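Long-range contact in uncharacterized protein (Staphylococcus saprophyticus subsp. saprophyticus ATCC 15305, PDB 3FOJ), which is of unknown function but carries a rhodanese-like domain, a family that includes sulfurtransferases: residues A[55-61]-A[80-86]. Residues are numbered along the deposited sequence; the frame is centred on the assembly and turned at random.
Sequences DNETYYI and GVNAVNV
Y59 and I61 exchange backbone hydrogen bonds with N82, V84 and V86, which makes their strands parallel neighbours in the central sheet of a rhodanese-like alpha/beta domain; with helix 67-77 they form a beta-alpha-beta unit. The evidence is a ladder of four bonds: Y59 N to N82 O, V84 N to Y59 O and I61 N to V84 O, each at 2.9 Å, and V86 N to I61 O, which is longer. The third is the straightest, 169° at the hydrogen, whereas the last is more bent. The segment axes diverge by 26°, an ordinary strand twist. Before Y59, a water stands between the two backbones in place of a direct rung, 2.8 Å from N82 N and 2.7 Å from E57 O.

Side chains alternate between two faces. On one, the CB and CG1 of V84 lie alongside the Y60 ring, with CB 3.8 Å from Y60 CD2, and both side chains point the same way. The other methyl branch of V84, CG2, reaches T58 CG2, which chi1 of -58° sets opposite the backbone N of T58. I4, from the edge strand 3-4, touches both Y60 and V84 and extends this apolar patch.

The opposite face carries Y59, I61, A83 and N85. I61 CG1 meets the methyl CB of A83 at 4.2 Å, and the isoleucine also packs on V73 and L76 of helix 67-77, which covers this side. N85 directs its amide to S69 OG and G66 O, tying the strand to the helix and the loop before it. F53 meets the Y59 ring edge-to-face, while Y59 OH is held by a hydrogen bond with N54 N.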
ATOM      1  N   ASP A  55       5.338  -0.893  14.801  1.00 13.78           N
ATOM      2  CA  ASP A  55       4.981  -2.279  15.095  1.00 16.23           C
ATOM      3  C   ASP A  55       3.592  -2.475  15.697  1.00 14.92           C
ATOM      4  O   ASP A  55       3.069  -3.588  15.704  1.00 17.02           O
ATOM      5  CB  ASP A  55       6.024  -2.905  16.024  1.00 20.14           C
ATOM      6  CG  ASP A  55       7.408  -2.939  15.406  1.00 24.89           C
ATOM      7  OD1 ASP A  55       7.539  -3.436  14.267  1.00 29.41           O
ATOM      8  OD2 ASP A  55       8.365  -2.472  16.058  1.00 28.89           O
ATOM      9  N   ASN A  56       2.992  -1.398  16.191  1.00 14.42           N
ATOM     10  CA  ASN A  56       1.675  -1.483  16.811  1.00 15.18           C
ATOM     11  C   ASN A  56       0.551  -1.219  15.811  1.00 14.92           C
ATOM     12  O   ASN A  56      -0.628  -1.311  16.149  1.00 15.07           O
ATOM     13  CB  ASN A  56       1.595  -0.479  17.966  1.00 15.03           C
ATOM     14  CG  ASN A  56       0.642  -0.917  19.062  1.00 16.73           C
ATOM     15  OD1 ASN A  56       0.730  -2.039  19.569  1.00 17.97           O
ATOM     16  ND2 ASN A  56      -0.265  -0.028  19.448  1.00 18.61           N
ATOM     17  N   GLU A  57       0.923  -0.906  14.573  1.00 13.91           N
ATOM     18  CA  GLU A  57      -0.058  -0.601  13.538  1.00 14.40           C
ATOM     19  C   GLU A  57      -0.027  -1.571  12.363  1.00 13.64           C
ATOM     20  O   GLU A  57       0.846  -2.432  12.274  1.00 13.66           O
ATOM     21  CB  GLU A  57       0.167   0.823  13.031  1.00 17.00           C
ATOM     22  CG  GLU A  57       0.094   1.874  14.130  1.00 21.46           C
ATOM     23  CD  GLU A  57       0.544   3.243  13.664  1.00 24.35           C
ATOM     24  OE1 GLU A  57      -0.029   3.760  12.686  1.00 27.90           O
ATOM     25  OE2 GLU A  57       1.475   3.805  14.280  1.00 27.17           O
ATOM     26  N   THR A  58      -0.993  -1.413  11.463  1.00 12.68           N
ATOM     27  CA  THR A  58      -1.096  -2.259  10.278  1.00 11.91           C
ATOM     28  C   THR A  58      -0.995  -1.398   9.027  1.00 10.51           C
ATOM     29  O   THR A  58      -1.502  -0.279   8.989  1.00 10.81           O
ATOM     30  CB  THR A  58      -2.427  -3.026  10.263  1.00 12.50           C
ATOM     31  OG1 THR A  58      -2.522  -3.818  11.452  1.00 16.43           O
ATOM     32  CG2 THR A  58      -2.507  -3.943   9.045  1.00 13.58           C
ATOM     33  N   TYR A  59      -0.336  -1.928   8.001  1.00 10.13           N
ATOM     34  CA  TYR A  59      -0.148  -1.191   6.759  1.00  9.96           C
ATOM     35  C   TYR A  59      -0.670  -1.933   5.535  1.00  8.89           C
ATOM     36  O   TYR A  59      -0.410  -3.124   5.359  1.00 10.56           O
ATOM     37  CB  TYR A  59       1.339  -0.876   6.572  1.00  9.90           C
ATOM     38  CG  TYR A  59       1.908  -0.025   7.680  1.00  9.82           C
ATOM     39  CD1 TYR A  59       2.255  -0.579   8.917  1.00  9.57           C
ATOM     40  CD2 TYR A  59       2.044   1.351   7.514  1.00 10.20           C
ATOM     41  CE1 TYR A  59       2.720   0.227   9.958  1.00 10.31           C
ATOM     42  CE2 TYR A  59       2.501   2.158   8.537  1.00 10.81           C
ATOM     43  CZ  TYR A  59       2.837   1.597   9.757  1.00 12.17           C
ATOM     44  OH  TYR A  59       3.274   2.419  10.769  1.00 11.88           O
ATOM     45  N   TYR A  60      -1.407  -1.209   4.697  1.00  7.94           N
ATOM     46  CA  TYR A  60      -1.963  -1.766   3.473  1.00  7.51           C
ATOM     47  C   TYR A  60      -1.005  -1.389   2.353  1.00  7.91           C
ATOM     48  O   TYR A  60      -0.729  -0.215   2.133  1.00  9.38           O
ATOM     49  CB  TYR A  60      -3.369  -1.208   3.233  1.00  8.92           C
ATOM     50  CG  TYR A  60      -4.361  -1.668   4.281  1.00  9.50           C
ATOM     51  CD1 TYR A  60      -4.450  -1.034   5.521  1.00 12.61           C
ATOM     52  CD2 TYR A  60      -5.178  -2.775   4.051  1.00 10.73           C
ATOM     53  CE1 TYR A  60      -5.333  -1.500   6.512  1.00 11.21           C
ATOM     54  CE2 TYR A  60      -6.055  -3.244   5.029  1.00 11.75           C
ATOM     55  CZ  TYR A  60      -6.128  -2.606   6.250  1.00 12.19           C
ATOM     56  OH  TYR A  60      -6.999  -3.080   7.206  1.00 13.45           O
ATOM     57  N   ILE A  61      -0.500  -2.398   1.652  1.00  7.05           N
ATOM     58  CA  ILE A  61       0.491  -2.192   0.602  1.00  7.70           C
ATOM     59  C   ILE A  61      -0.093  -2.289  -0.797  1.00  8.70           C
ATOM     60  O   ILE A  61      -0.783  -3.252  -1.120  1.00  7.54           O
ATOM     61  CB  ILE A  61       1.618  -3.234   0.744  1.00  6.73           C
ATOM     62  CG1 ILE A  61       2.058  -3.331   2.218  1.00  7.83           C
ATOM     63  CG2 ILE A  61       2.771  -2.893  -0.182  1.00  8.38           C
ATOM     64  CD1 ILE A  61       2.532  -2.022   2.848  1.00  8.84           C
ATOM     65  N   GLY A  80       8.561  -8.588  11.255  1.00 13.89           N
ATOM     66  CA  GLY A  80       7.751  -8.146  12.382  1.00 14.47           C
ATOM     67  C   GLY A  80       6.727  -7.049  12.165  1.00 14.73           C
ATOM     68  O   GLY A  80       6.203  -6.492  13.128  1.00 16.12           O
ATOM     69  N   VAL A  81       6.430  -6.741  10.909  1.00 13.92           N
ATOM     70  CA  VAL A  81       5.468  -5.696  10.585  1.00 12.99           C
ATOM     71  C   VAL A  81       4.122  -6.292  10.178  1.00 13.06           C
ATOM     72  O   VAL A  81       4.070  -7.346   9.546  1.00 14.22           O
ATOM     73  CB  VAL A  81       5.998  -4.816   9.429  1.00 12.25           C
ATOM     74  CG1 VAL A  81       4.965  -3.763   9.047  1.00 13.17           C
ATOM     75  CG2 VAL A  81       7.309  -4.157   9.840  1.00 16.44           C
ATOM     76  N   ASN A  82       3.037  -5.618  10.548  1.00 12.83           N
ATOM     77  CA  ASN A  82       1.700  -6.078  10.189  1.00 12.60           C
ATOM     78  C   ASN A  82       1.333  -5.448   8.855  1.00 10.81           C
ATOM     79  O   ASN A  82       1.158  -4.236   8.764  1.00 11.63           O
ATOM     80  CB  ASN A  82       0.681  -5.663  11.250  1.00 15.71           C
ATOM     81  CG  ASN A  82       1.083  -6.102  12.637  1.00 20.29           C
ATOM     82  OD1 ASN A  82       1.670  -5.333  13.403  1.00 23.30           O
ATOM     83  ND2 ASN A  82       0.789  -7.354  12.966  1.00 19.83           N
ATOM     84  N   ALA A  83       1.210  -6.274   7.820  1.00 10.01           N
ATOM     85  CA  ALA A  83       0.891  -5.770   6.489  1.00  9.51           C
ATOM     86  C   ALA A  83      -0.190  -6.580   5.784  1.00 10.62           C
ATOM     87  O   ALA A  83      -0.325  -7.782   6.000  1.00 11.88           O
ATOM     88  CB  ALA A  83       2.150  -5.737   5.639  1.00 10.39           C
ATOM     89  N   VAL A  84      -0.944  -5.897   4.931  1.00  8.78           N
ATOM     90  CA  VAL A  84      -2.030  -6.498   4.171  1.00  8.53           C
ATOM     91  C   VAL A  84      -1.891  -6.089   2.709  1.00  8.68           C
ATOM     92  O   VAL A  84      -1.672  -4.918   2.407  1.00  8.25           O
ATOM     93  CB  VAL A  84      -3.398  -6.022   4.699  1.00  8.22           C
ATOM     94  CG1 VAL A  84      -4.521  -6.700   3.927  1.00  8.74           C
ATOM     95  CG2 VAL A  84      -3.508  -6.317   6.192  1.00  7.56           C
ATOM     96  N   ASN A  85      -2.015  -7.054   1.806  1.00  7.86           N
ATOM     97  CA  ASN A  85      -1.890  -6.766   0.384  1.00  9.64           C
ATOM     98  C   ASN A  85      -3.200  -6.262  -0.214  1.00  9.31           C
ATOM     99  O   ASN A  85      -4.278  -6.722   0.155  1.00 11.29           O
ATOM    100  CB  ASN A  85      -1.446  -8.025  -0.366  1.00 10.77           C
ATOM    101  CG  ASN A  85      -1.106  -7.745  -1.814  1.00 12.57           C
ATOM    102  OD1 ASN A  85      -0.353  -6.824  -2.108  1.00 14.33           O
ATOM    103  ND2 ASN A  85      -1.654  -8.542  -2.723  1.00 13.94           N
ATOM    104  N   VAL A  86      -3.109  -5.295  -1.122  1.00  9.45           N
ATOM    105  CA  VAL A  86      -4.298  -4.788  -1.793  1.00  9.16           C
ATOM    106  C   VAL A  86      -4.316  -5.482  -3.154  1.00 10.43           C
ATOM    107  O   VAL A  86      -3.530  -5.155  -4.047  1.00  9.53           O
ATOM    108  CB  VAL A  86      -4.245  -3.267  -1.991  1.00  9.20           C
ATOM    109  CG1 VAL A  86      -5.516  -2.802  -2.691  1.00 10.21           C
ATOM    110  CG2 VAL A  86      -4.103  -2.573  -0.642  1.00  9.12           C
TER
HETATM  111  O   HOH W   1       3.389  -3.201  11.977  1.00 29.32           O